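Local coordinates for purine nucleoside phosphorylase (Caulobacter vibrioides, PDB 1XFJ), which probably catalyses phosphorolysis of purine nucleosides such as inosine and S-methyl-5'-thioadenosine, and deamination of adenosine, as a member of the YfiH/LACC1 family, at residues N71-I76 and I80-D85; P116-D121 and V127-A132; A184-S189 and P207-D212. All blocks are in the same frame, centred on the assembly; numbering follows the deposited sequence.

Along the chain the three contacts follow one another in series, each closing before the next opens. Contact 1 closes a short loop between residues 71-76, at the edge of the five-stranded sheet, and residues 80-85, at the edge of the six-stranded sheet. Contact 2 is the hairpin of strands 115-121 and 126-132 inside that second sheet, and it meets contact 1 where Gln75 packs on His131. Contact 3 closes a longer loop that includes two strands of a small three-stranded sheet and leads into helix 206-216. Val117 of contact 2 touches Val210 of that helix, whereas contacts 1 and 3 stay apart, with nearest atoms about 13 Å from each other.

Contact 1 of 3, residues N71-I76 and I80-D85; sequences NVCYQI and IAIVAD
Asn71 and Ala84 make the nearest approach between 71-76 and 80-85, where the amide OD1 of Asn71 rests 3.7 Å from the methyl CB of Ala84. The amide carbon is also close, so Ala84 meets the oxygen-bearing part of the side chain. Further along, the sulfur of Cys73 packs on Ile82, with Cys73 SG 4.3 Å from Ile82 CG1. Near the connecting turn, Ile76 and Ile80 meet tip to tip through their CD1 methyls, 4.3 Å apart. The Asn71 amide is carried to Ala84 by a first torsion of -61°, which sets CG opposite the carbonyl carbon and beside the backbone N.

The two segments run almost antiparallel, 169° between their end-to-end directions, but they do not pair as neighbouring strands. The CA atoms of Cys73 and Ile82 are 8.4 Å apart, and no hydrogen bond links the segments. Each backbone is instead held by its own sheet: Asn71 bonds to Ile106 and Gly108 in the five-stranded sheet, while strand 81-83 lies beside 97-100 at the edge of the six-stranded one. Val98 of strand 97-100 touches Asn71, Cys73 and Ala84, a shared neighbour of both segments. Asp96 bonds to both sides of the turn, its OD2 accepting a hydrogen bond from Ile76 N while its backbone bonds to Ile80.

With only methyl, methylene, thiol and amide surfaces meeting, the edges of the two sheets are joined here by van der Waals packing, and hydrogen bonding is made by each segment to other parts of the chain.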
ATOM      1  N   ASN A  71       5.805   7.004   9.880  1.00 11.30           N
ATOM      2  CA  ASN A  71       5.060   6.037  10.676  1.00 11.09           C
ATOM      3  C   ASN A  71       4.655   4.838   9.818  1.00 10.00           C
ATOM      4  O   ASN A  71       3.782   4.943   8.953  1.00 10.04           O
ATOM      5  CB  ASN A  71       3.807   6.704  11.257  1.00 12.96           C
ATOM      6  CG  ASN A  71       4.130   7.874  12.185  1.00 14.31           C
ATOM      7  OD1 ASN A  71       4.164   7.723  13.407  1.00 15.04           O
ATOM      8  ND2 ASN A  71       4.367   9.044  11.603  1.00 16.86           N
ATOM      9  N   VAL A  72       5.296   3.698  10.059  1.00  8.71           N
ATOM     10  CA  VAL A  72       4.998   2.478   9.318  1.00  8.44           C
ATOM     11  C   VAL A  72       4.849   1.328  10.314  1.00  8.09           C
ATOM     12  O   VAL A  72       5.641   1.194  11.242  1.00  8.04           O
ATOM     13  CB  VAL A  72       6.115   2.151   8.308  1.00  7.83           C
ATOM     14  CG1 VAL A  72       5.747   0.914   7.501  1.00  7.11           C
ATOM     15  CG2 VAL A  72       6.337   3.343   7.383  1.00  8.33           C
ATOM     16  N   CYS A  73       3.826   0.506  10.116  1.00  8.28           N
ATOM     17  CA  CYS A  73       3.554  -0.615  11.013  1.00  7.55           C
ATOM     18  C   CYS A  73       4.347  -1.878  10.745  1.00  6.90           C
ATOM     19  O   CYS A  73       5.054  -2.003   9.745  1.00  6.65           O
ATOM     20  CB  CYS A  73       2.080  -1.023  10.931  1.00  9.00           C
ATOM     21  SG  CYS A  73       0.878   0.201  11.402  1.00  8.11           S
ATOM     22  N   TYR A  74       4.202  -2.809  11.684  1.00  6.86           N
ATOM     23  CA  TYR A  74       4.767  -4.143  11.587  1.00  6.82           C
ATOM     24  C   TYR A  74       3.515  -4.738  10.956  1.00  5.94           C
ATOM     25  O   TYR A  74       2.557  -5.066  11.652  1.00  6.05           O
ATOM     26  CB  TYR A  74       4.991  -4.735  12.981  1.00  8.42           C
ATOM     27  CG  TYR A  74       5.330  -6.214  13.008  1.00  9.00           C
ATOM     28  CD1 TYR A  74       6.503  -6.698  12.427  1.00 12.31           C
ATOM     29  CD2 TYR A  74       4.490  -7.124  13.652  1.00 11.16           C
ATOM     30  CE1 TYR A  74       6.832  -8.057  12.490  1.00 12.09           C
ATOM     31  CE2 TYR A  74       4.806  -8.479  13.719  1.00 11.92           C
ATOM     32  CZ  TYR A  74       5.976  -8.940  13.139  1.00 12.64           C
ATOM     33  OH  TYR A  74       6.283 -10.283  13.216  1.00 13.12           O
ATOM     34  N   GLN A  75       3.505  -4.819   9.631  1.00  4.97           N
ATOM     35  CA  GLN A  75       2.338  -5.308   8.909  1.00  4.41           C
ATOM     36  C   GLN A  75       2.123  -6.811   9.041  1.00  4.03           C
ATOM     37  O   GLN A  75       3.042  -7.604   8.843  1.00  4.62           O
ATOM     38  CB  GLN A  75       2.449  -4.885   7.443  1.00  4.86           C
ATOM     39  CG  GLN A  75       2.847  -3.421   7.306  1.00  4.61           C
ATOM     40  CD  GLN A  75       2.819  -2.913   5.878  1.00  7.11           C
ATOM     41  OE1 GLN A  75       3.062  -3.662   4.928  1.00  9.75           O
ATOM     42  NE2 GLN A  75       2.541  -1.624   5.720  1.00  4.62           N
ATOM     43  N   ILE A  76       0.892  -7.189   9.375  1.00  3.54           N
ATOM     44  CA  ILE A  76       0.535  -8.589   9.582  1.00  3.84           C
ATOM     45  C   ILE A  76      -0.688  -9.032   8.778  1.00  3.41           C
ATOM     46  O   ILE A  76      -1.332 -10.021   9.113  1.00  4.09           O
ATOM     47  CB  ILE A  76       0.256  -8.847  11.077  1.00  4.54           C
ATOM     48  CG1 ILE A  76      -0.766  -7.825  11.585  1.00  5.01           C
ATOM     49  CG2 ILE A  76       1.544  -8.742  11.878  1.00  6.12           C
ATOM     50  CD1 ILE A  76      -1.160  -8.001  13.043  1.00  7.67           C
ATOM     51  N   ILE A  80      -6.340  -4.024  11.052  1.00  6.06           N
ATOM     52  CA  ILE A  80      -6.050  -3.081  12.128  1.00  5.85           C
ATOM     53  C   ILE A  80      -5.540  -1.736  11.608  1.00  6.99           C
ATOM     54  O   ILE A  80      -4.517  -1.665  10.920  1.00  6.86           O
ATOM     55  CB  ILE A  80      -4.997  -3.655  13.103  1.00  7.74           C
ATOM     56  CG1 ILE A  80      -5.508  -4.962  13.714  1.00  8.00           C
ATOM     57  CG2 ILE A  80      -4.688  -2.638  14.195  1.00  8.12           C
ATOM     58  CD1 ILE A  80      -4.480  -5.674  14.576  1.00  8.35           C
ATOM     59  N   ALA A  81      -6.266  -0.674  11.943  1.00  6.27           N
ATOM     60  CA  ALA A  81      -5.903   0.676  11.536  1.00  6.20           C
ATOM     61  C   ALA A  81      -5.469   1.442  12.775  1.00  6.62           C
ATOM     62  O   ALA A  81      -6.259   1.638  13.703  1.00  6.94           O
ATOM     63  CB  ALA A  81      -7.093   1.369  10.875  1.00  4.28           C
ATOM     64  N   ILE A  82      -4.213   1.877  12.776  1.00  6.23           N
ATOM     65  CA  ILE A  82      -3.636   2.606  13.899  1.00  8.63           C
ATOM     66  C   ILE A  82      -3.580   4.109  13.644  1.00  7.74           C
ATOM     67  O   ILE A  82      -3.297   4.551  12.531  1.00  9.71           O
ATOM     68  CB  ILE A  82      -2.194   2.116  14.182  1.00 10.64           C
ATOM     69  CG1 ILE A  82      -2.186   0.601  14.399  1.00 14.10           C
ATOM     70  CG2 ILE A  82      -1.629   2.830  15.401  1.00 14.09           C
ATOM     71  CD1 ILE A  82      -3.013   0.140  15.570  1.00 14.56           C
ATOM     72  N   VAL A  83      -3.853   4.891  14.682  1.00  6.87           N
ATOM     73  CA  VAL A  83      -3.802   6.340  14.569  1.00  7.21           C
ATOM     74  C   VAL A  83      -2.422   6.822  15.001  1.00  7.88           C
ATOM     75  O   VAL A  83      -1.894   6.385  16.025  1.00  6.88           O
ATOM     76  CB  VAL A  83      -4.867   7.016  15.462  1.00  7.91           C
ATOM     77  CG1 VAL A  83      -4.621   8.516  15.525  1.00  9.30           C
ATOM     78  CG2 VAL A  83      -6.256   6.743  14.904  1.00  8.69           C
ATOM     79  N   ALA A  84      -1.841   7.714  14.207  1.00  8.49           N
ATOM     80  CA  ALA A  84      -0.531   8.276  14.500  1.00 11.19           C
ATOM     81  C   ALA A  84      -0.653   9.789  14.652  1.00 13.27           C
ATOM     82  O   ALA A  84      -0.954  10.488  13.688  1.00 13.03           O
ATOM     83  CB  ALA A  84       0.449   7.944  13.376  1.00 10.80           C
ATOM     84  N   ASP A  85      -0.432  10.292  15.862  1.00 16.52           N
ATOM     85  CA  ASP A  85      -0.508  11.730  16.105  1.00 19.38           C
ATOM     86  C   ASP A  85       0.882  12.268  16.410  1.00 20.86           C
ATOM     87  O   ASP A  85       1.042  13.407  16.848  1.00 20.99           O
ATOM     88  CB  ASP A  85      -1.448  12.037  17.274  1.00 21.87           C
ATOM     89  CG  ASP A  85      -1.077  11.285  18.532  1.00 25.00           C
ATOM     90  OD1 ASP A  85       0.130  11.207  18.846  1.00 26.52           O
ATOM     91  OD2 ASP A  85      -1.993  10.780  19.217  1.00 28.94           O
TER

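Contact 2 of 3, residues P116-D121 and V127-A132; sequences PVLLVD and VAAAHA
Val120 reaches Val127 with CG2 trans to its own backbone N, its other methyl taking the crowded position (chi1 56°), while Val127 puts CG1 beside its backbone N (chi1 -65°). The two side chains cross obliquely, with Val120 CG2 3.8 Å from Val127 CG1. On the same face Leu118 sends CD1 straight on and lets the other methyl, CD2, bend off to lie 3.8 Å from Ala129 CB. The opposite face is lined by Val117 against Ala130, and by Leu119 against Ala128, where Leu119 CD1 stands 4.4 Å from Ala128 CB.

Between these two layers of side chains the backbones pair as an antiparallel beta hairpin, 160° between strand directions, in the middle of the six-stranded sheet. Two hydrogen-bonded pairs secure it. In the first, Ala130 N donates to Val117 O over 2.7 Å and Val117 N donates back to Ala130 O. In the second, Leu119 N reaches Ala128 O at 2.9 Å, whereas the return bond from Ala128 N to Leu119 O is slightly longer, 3.0 Å. Val117 O additionally receives a CA-H...O contact from Ala129 CA at 3.3 Å.

Leu118 and Val127 pack against Ile257 of strand 253-259 in the five-stranded sheet, while Val120 touches Leu17. On the other face Leu119 and Ala128 meet helix 141-151 through Met149, consistent with the alpha-beta-beta-alpha layering of this protein. At the far end of the second strand, His131 ND1 is hydrogen-bonded to Asp96 OD1, and its ring meets that of His77 edge-to-face.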
ATOM      1  N   PRO A 116      -1.165  -0.996  -2.022  1.00  3.07           N
ATOM      2  CA  PRO A 116      -1.098   0.080  -1.034  1.00  3.05           C
ATOM      3  C   PRO A 116      -2.242   1.033  -1.368  1.00  3.04           C
ATOM      4  O   PRO A 116      -2.569   1.224  -2.540  1.00  3.29           O
ATOM      5  CB  PRO A 116       0.271   0.700  -1.296  1.00  3.87           C
ATOM      6  CG  PRO A 116       0.405   0.571  -2.782  1.00  3.84           C
ATOM      7  CD  PRO A 116      -0.128  -0.832  -3.059  1.00  3.54           C
ATOM      8  N   VAL A 117      -2.862   1.613  -0.351  1.00  3.22           N
ATOM      9  CA  VAL A 117      -3.961   2.538  -0.585  1.00  3.81           C
ATOM     10  C   VAL A 117      -3.751   3.824   0.193  1.00  4.24           C
ATOM     11  O   VAL A 117      -3.516   3.797   1.398  1.00  4.17           O
ATOM     12  CB  VAL A 117      -5.319   1.925  -0.167  1.00  3.08           C
ATOM     13  CG1 VAL A 117      -6.454   2.853  -0.578  1.00  3.07           C
ATOM     14  CG2 VAL A 117      -5.493   0.555  -0.805  1.00  3.15           C
ATOM     15  N   LEU A 118      -3.830   4.949  -0.509  1.00  4.74           N
ATOM     16  CA  LEU A 118      -3.673   6.250   0.124  1.00  3.87           C
ATOM     17  C   LEU A 118      -5.039   6.923   0.094  1.00  4.51           C
ATOM     18  O   LEU A 118      -5.677   7.003  -0.960  1.00  3.05           O
ATOM     19  CB  LEU A 118      -2.644   7.088  -0.634  1.00  3.83           C
ATOM     20  CG  LEU A 118      -1.245   6.471  -0.717  1.00  4.12           C
ATOM     21  CD1 LEU A 118      -0.314   7.406  -1.483  1.00  5.54           C
ATOM     22  CD2 LEU A 118      -0.711   6.215   0.685  1.00  3.95           C
ATOM     23  N   LEU A 119      -5.488   7.390   1.254  1.00  3.07           N
ATOM     24  CA  LEU A 119      -6.789   8.035   1.360  1.00  3.37           C
ATOM     25  C   LEU A 119      -6.684   9.390   2.030  1.00  3.04           C
ATOM     26  O   LEU A 119      -5.757   9.644   2.798  1.00  3.32           O
ATOM     27  CB  LEU A 119      -7.754   7.173   2.176  1.00  4.47           C
ATOM     28  CG  LEU A 119      -7.959   5.721   1.758  1.00  5.35           C
ATOM     29  CD1 LEU A 119      -6.941   4.846   2.468  1.00  5.31           C
ATOM     30  CD2 LEU A 119      -9.371   5.282   2.133  1.00  6.10           C
ATOM     31  N   VAL A 120      -7.659  10.248   1.761  1.00  4.22           N
ATOM     32  CA  VAL A 120      -7.662  11.575   2.349  1.00  3.94           C
ATOM     33  C   VAL A 120      -9.031  12.232   2.297  1.00  3.80           C
ATOM     34  O   VAL A 120      -9.782  12.046   1.343  1.00  3.13           O
ATOM     35  CB  VAL A 120      -6.658  12.503   1.615  1.00  4.19           C
ATOM     36  CG1 VAL A 120      -6.976  12.540   0.136  1.00  7.46           C
ATOM     37  CG2 VAL A 120      -6.716  13.914   2.194  1.00  4.59           C
ATOM     38  N   ASP A 121      -9.357  12.973   3.350  1.00  3.12           N
ATOM     39  CA  ASP A 121     -10.594  13.742   3.393  1.00  3.39           C
ATOM     40  C   ASP A 121     -10.019  15.156   3.414  1.00  4.42           C
ATOM     41  O   ASP A 121      -9.535  15.615   4.447  1.00  4.25           O
ATOM     42  CB  ASP A 121     -11.383  13.496   4.675  1.00  3.16           C
ATOM     43  CG  ASP A 121     -12.635  14.350   4.751  1.00  5.27           C
ATOM     44  OD1 ASP A 121     -12.619  15.461   4.180  1.00  7.57           O
ATOM     45  OD2 ASP A 121     -13.624  13.927   5.386  1.00  5.07           O
ATOM     46  N   VAL A 127      -5.657  11.999   6.734  1.00  4.44           N
ATOM     47  CA  VAL A 127      -5.043  11.127   5.735  1.00  4.17           C
ATOM     48  C   VAL A 127      -4.806   9.727   6.289  1.00  4.33           C
ATOM     49  O   VAL A 127      -4.886   9.500   7.497  1.00  3.05           O
ATOM     50  CB  VAL A 127      -3.685  11.689   5.241  1.00  4.83           C
ATOM     51  CG1 VAL A 127      -3.896  13.013   4.506  1.00  4.26           C
ATOM     52  CG2 VAL A 127      -2.740  11.873   6.424  1.00  3.25           C
ATOM     53  N   ALA A 128      -4.515   8.785   5.397  1.00  4.67           N
ATOM     54  CA  ALA A 128      -4.250   7.412   5.814  1.00  3.85           C
ATOM     55  C   ALA A 128      -3.584   6.605   4.708  1.00  4.00           C
ATOM     56  O   ALA A 128      -3.786   6.865   3.522  1.00  3.24           O
ATOM     57  CB  ALA A 128      -5.552   6.732   6.236  1.00  5.56           C
ATOM     58  N   ALA A 129      -2.772   5.636   5.116  1.00  3.18           N
ATOM     59  CA  ALA A 129      -2.093   4.737   4.191  1.00  4.57           C
ATOM     60  C   ALA A 129      -2.466   3.333   4.653  1.00  5.17           C
ATOM     61  O   ALA A 129      -2.339   3.014   5.836  1.00  5.82           O
ATOM     62  CB  ALA A 129      -0.586   4.936   4.264  1.00  4.75           C
ATOM     63  N   ALA A 130      -2.942   2.500   3.732  1.00  5.60           N
ATOM     64  CA  ALA A 130      -3.335   1.143   4.087  1.00  4.11           C
ATOM     65  C   ALA A 130      -2.612   0.088   3.259  1.00  5.63           C
ATOM     66  O   ALA A 130      -2.277   0.309   2.096  1.00  4.14           O
ATOM     67  CB  ALA A 130      -4.847   0.982   3.930  1.00  5.32           C
ATOM     68  N   HIS A 131      -2.373  -1.062   3.884  1.00  4.75           N
ATOM     69  CA  HIS A 131      -1.703  -2.188   3.245  1.00  4.99           C
ATOM     70  C   HIS A 131      -2.786  -3.220   2.952  1.00  5.51           C
ATOM     71  O   HIS A 131      -3.283  -3.874   3.869  1.00  3.09           O
ATOM     72  CB  HIS A 131      -0.661  -2.773   4.202  1.00  5.97           C
ATOM     73  CG  HIS A 131      -0.090  -4.082   3.753  1.00  5.88           C
ATOM     74  ND1 HIS A 131      -0.075  -5.200   4.559  1.00  6.20           N
ATOM     75  CD2 HIS A 131       0.501  -4.449   2.592  1.00  7.57           C
ATOM     76  CE1 HIS A 131       0.501  -6.198   3.915  1.00  8.69           C
ATOM     77  NE2 HIS A 131       0.861  -5.769   2.718  1.00  7.70           N
ATOM     78  N   ALA A 132      -3.159  -3.353   1.680  1.00  3.05           N
ATOM     79  CA  ALA A 132      -4.205  -4.294   1.306  1.00  3.06           C
ATOM     80  C   ALA A 132      -3.767  -5.474   0.454  1.00  3.40           C
ATOM     81  O   ALA A 132      -3.843  -5.427  -0.776  1.00  3.00           O
ATOM     82  CB  ALA A 132      -5.346  -3.559   0.602  1.00  3.16           C
TER

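Contact 3 of 3, residues A184-S189 and P207-D212; sequences ADCPGS and PAFVLD
A cysteine sulfur lies almost exactly in the plane of a phenylalanine ring: Cys186 SG is 5.1 Å from the centroid of Phe209 and 87° from the ring normal. This is an edge-on sulfur-aromatic contact, joining the type II beta turn Cys186-Ser189, just after helix 176-185, to helix 206-216. The sulfur sits at the CE1-CZ edge, 3.8 Å from Phe209 CE1. Ser189 CB meets that same CE1 atom at 3.9 Å, so both ends of the turn converge on one ring carbon.

The ring gets there because Phe209 extends its CG trans to the backbone N (chi1 -180°), carrying it out from the helix to the turn. Phe182 of helix 176-185 also packs edge-to-face with it, and Ala137 of helix 134-139 adds a further neighbour. Gly188, with phi 87°, takes the third position of the type II turn. A second tie comes from Asp212, whose OD1 forms a salt bridge with Arg191 just beyond the turn. Within the turn, the backbone closes through a 3.0 Å hydrogen bond from Ser189 N to Cys186 O.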
ATOM      1  N   ALA A 184     -16.987 -17.601  -1.671  1.00  6.06           N
ATOM      2  CA  ALA A 184     -17.770 -17.968  -0.501  1.00  6.94           C
ATOM      3  C   ALA A 184     -17.841 -16.865   0.552  1.00  8.35           C
ATOM      4  O   ALA A 184     -18.917 -16.560   1.068  1.00  8.94           O
ATOM      5  CB  ALA A 184     -17.199 -19.243   0.122  1.00  7.87           C
ATOM      6  N   ASP A 185     -16.697 -16.263   0.865  1.00  9.91           N
ATOM      7  CA  ASP A 185     -16.640 -15.221   1.887  1.00 10.43           C
ATOM      8  C   ASP A 185     -17.062 -13.824   1.453  1.00 11.67           C
ATOM      9  O   ASP A 185     -17.520 -13.033   2.277  1.00 12.57           O
ATOM     10  CB  ASP A 185     -15.233 -15.149   2.485  1.00 12.03           C
ATOM     11  CG  ASP A 185     -14.835 -16.430   3.186  1.00 14.94           C
ATOM     12  OD1 ASP A 185     -15.695 -17.323   3.326  1.00 15.39           O
ATOM     13  OD2 ASP A 185     -13.663 -16.541   3.600  1.00 16.67           O
ATOM     14  N   CYS A 186     -16.900 -13.511   0.172  1.00 10.46           N
ATOM     15  CA  CYS A 186     -17.283 -12.198  -0.330  1.00 10.84           C
ATOM     16  C   CYS A 186     -18.165 -12.352  -1.561  1.00 11.21           C
ATOM     17  O   CYS A 186     -17.688 -12.333  -2.694  1.00  7.50           O
ATOM     18  CB  CYS A 186     -16.041 -11.368  -0.678  1.00 11.40           C
ATOM     19  SG  CYS A 186     -16.400  -9.622  -1.018  1.00 12.87           S
ATOM     20  N   PRO A 187     -19.476 -12.515  -1.343  1.00 12.58           N
ATOM     21  CA  PRO A 187     -20.458 -12.680  -2.416  1.00 12.31           C
ATOM     22  C   PRO A 187     -20.271 -11.727  -3.592  1.00 10.21           C
ATOM     23  O   PRO A 187     -20.162 -10.511  -3.412  1.00 10.60           O
ATOM     24  CB  PRO A 187     -21.782 -12.455  -1.695  1.00 13.21           C
ATOM     25  CG  PRO A 187     -21.519 -13.058  -0.357  1.00 14.29           C
ATOM     26  CD  PRO A 187     -20.139 -12.522  -0.025  1.00 13.66           C
ATOM     27  N   GLY A 188     -20.222 -12.294  -4.794  1.00  9.47           N
ATOM     28  CA  GLY A 188     -20.073 -11.489  -5.995  1.00  7.87           C
ATOM     29  C   GLY A 188     -18.652 -11.160  -6.410  1.00  6.25           C
ATOM     30  O   GLY A 188     -18.439 -10.579  -7.475  1.00  5.84           O
ATOM     31  N   SER A 189     -17.678 -11.532  -5.586  1.00  5.27           N
ATOM     32  CA  SER A 189     -16.283 -11.241  -5.896  1.00  4.55           C
ATOM     33  C   SER A 189     -15.741 -12.123  -7.010  1.00  5.34           C
ATOM     34  O   SER A 189     -14.615 -11.935  -7.459  1.00  3.57           O
ATOM     35  CB  SER A 189     -15.415 -11.416  -4.647  1.00  7.47           C
ATOM     36  OG  SER A 189     -15.449 -12.759  -4.195  1.00  6.53           O
ATOM     37  N   PRO A 207      -6.313  -5.034  -7.759  1.00  4.01           N
ATOM     38  CA  PRO A 207      -6.693  -3.618  -7.743  1.00  3.45           C
ATOM     39  C   PRO A 207      -8.190  -3.392  -7.950  1.00  3.54           C
ATOM     40  O   PRO A 207      -8.786  -2.533  -7.307  1.00  3.62           O
ATOM     41  CB  PRO A 207      -5.827  -3.010  -8.850  1.00  4.73           C
ATOM     42  CG  PRO A 207      -5.573  -4.166  -9.772  1.00  3.72           C
ATOM     43  CD  PRO A 207      -5.321  -5.301  -8.813  1.00  4.70           C
ATOM     44  N   ALA A 208      -8.805  -4.168  -8.835  1.00  3.60           N
ATOM     45  CA  ALA A 208     -10.232  -3.998  -9.072  1.00  3.05           C
ATOM     46  C   ALA A 208     -11.016  -4.384  -7.821  1.00  4.23           C
ATOM     47  O   ALA A 208     -12.018  -3.748  -7.484  1.00  3.07           O
ATOM     48  CB  ALA A 208     -10.676  -4.837 -10.266  1.00  4.34           C
ATOM     49  N   PHE A 209     -10.558  -5.417  -7.123  1.00  3.03           N
ATOM     50  CA  PHE A 209     -11.246  -5.842  -5.911  1.00  3.04           C
ATOM     51  C   PHE A 209     -11.114  -4.768  -4.837  1.00  4.35           C
ATOM     52  O   PHE A 209     -12.068  -4.473  -4.122  1.00  4.72           O
ATOM     53  CB  PHE A 209     -10.670  -7.150  -5.376  1.00  3.05           C
ATOM     54  CG  PHE A 209     -11.350  -7.629  -4.126  1.00  3.14           C
ATOM     55  CD1 PHE A 209     -12.651  -8.118  -4.175  1.00  4.72           C
ATOM     56  CD2 PHE A 209     -10.711  -7.547  -2.893  1.00  4.31           C
ATOM     57  CE1 PHE A 209     -13.311  -8.517  -3.013  1.00  4.26           C
ATOM     58  CE2 PHE A 209     -11.361  -7.942  -1.724  1.00  4.14           C
ATOM     59  CZ  PHE A 209     -12.663  -8.427  -1.784  1.00  4.73           C
ATOM     60  N   VAL A 210      -9.922  -4.190  -4.721  1.00  4.26           N
ATOM     61  CA  VAL A 210      -9.686  -3.142  -3.736  1.00  3.92           C
ATOM     62  C   VAL A 210     -10.521  -1.900  -4.059  1.00  5.47           C
ATOM     63  O   VAL A 210     -11.020  -1.230  -3.152  1.00  3.02           O
ATOM     64  CB  VAL A 210      -8.193  -2.768  -3.681  1.00  3.37           C
ATOM     65  CG1 VAL A 210      -7.973  -1.609  -2.724  1.00  4.44           C
ATOM     66  CG2 VAL A 210      -7.382  -3.980  -3.231  1.00  5.06           C
ATOM     67  N   LEU A 211     -10.671  -1.591  -5.345  1.00  4.44           N
ATOM     68  CA  LEU A 211     -11.480  -0.436  -5.740  1.00  5.49           C
ATOM     69  C   LEU A 211     -12.928  -0.702  -5.339  1.00  5.61           C
ATOM     70  O   LEU A 211     -13.653   0.216  -4.952  1.00  4.87           O
ATOM     71  CB  LEU A 211     -11.379  -0.191  -7.249  1.00  3.12           C
ATOM     72  CG  LEU A 211     -10.074   0.465  -7.724  1.00  4.77           C
ATOM     73  CD1 LEU A 211      -9.996   0.426  -9.244  1.00  4.53           C
ATOM     74  CD2 LEU A 211     -10.004   1.904  -7.219  1.00  4.56           C
ATOM     75  N   ASP A 212     -13.337  -1.967  -5.417  1.00  4.49           N
ATOM     76  CA  ASP A 212     -14.692  -2.355  -5.036  1.00  6.49           C
ATOM     77  C   ASP A 212     -14.868  -2.161  -3.528  1.00  6.24           C
ATOM     78  O   ASP A 212     -15.930  -1.742  -3.067  1.00  7.51           O
ATOM     79  CB  ASP A 212     -14.954  -3.823  -5.394  1.00  7.67           C
ATOM     80  CG  ASP A 212     -16.277  -4.335  -4.836  1.00  9.97           C
ATOM     81  OD1 ASP A 212     -17.341  -3.948  -5.359  1.00 11.40           O
ATOM     82  OD2 ASP A 212     -16.247  -5.121  -3.867  1.00 12.42           O
TER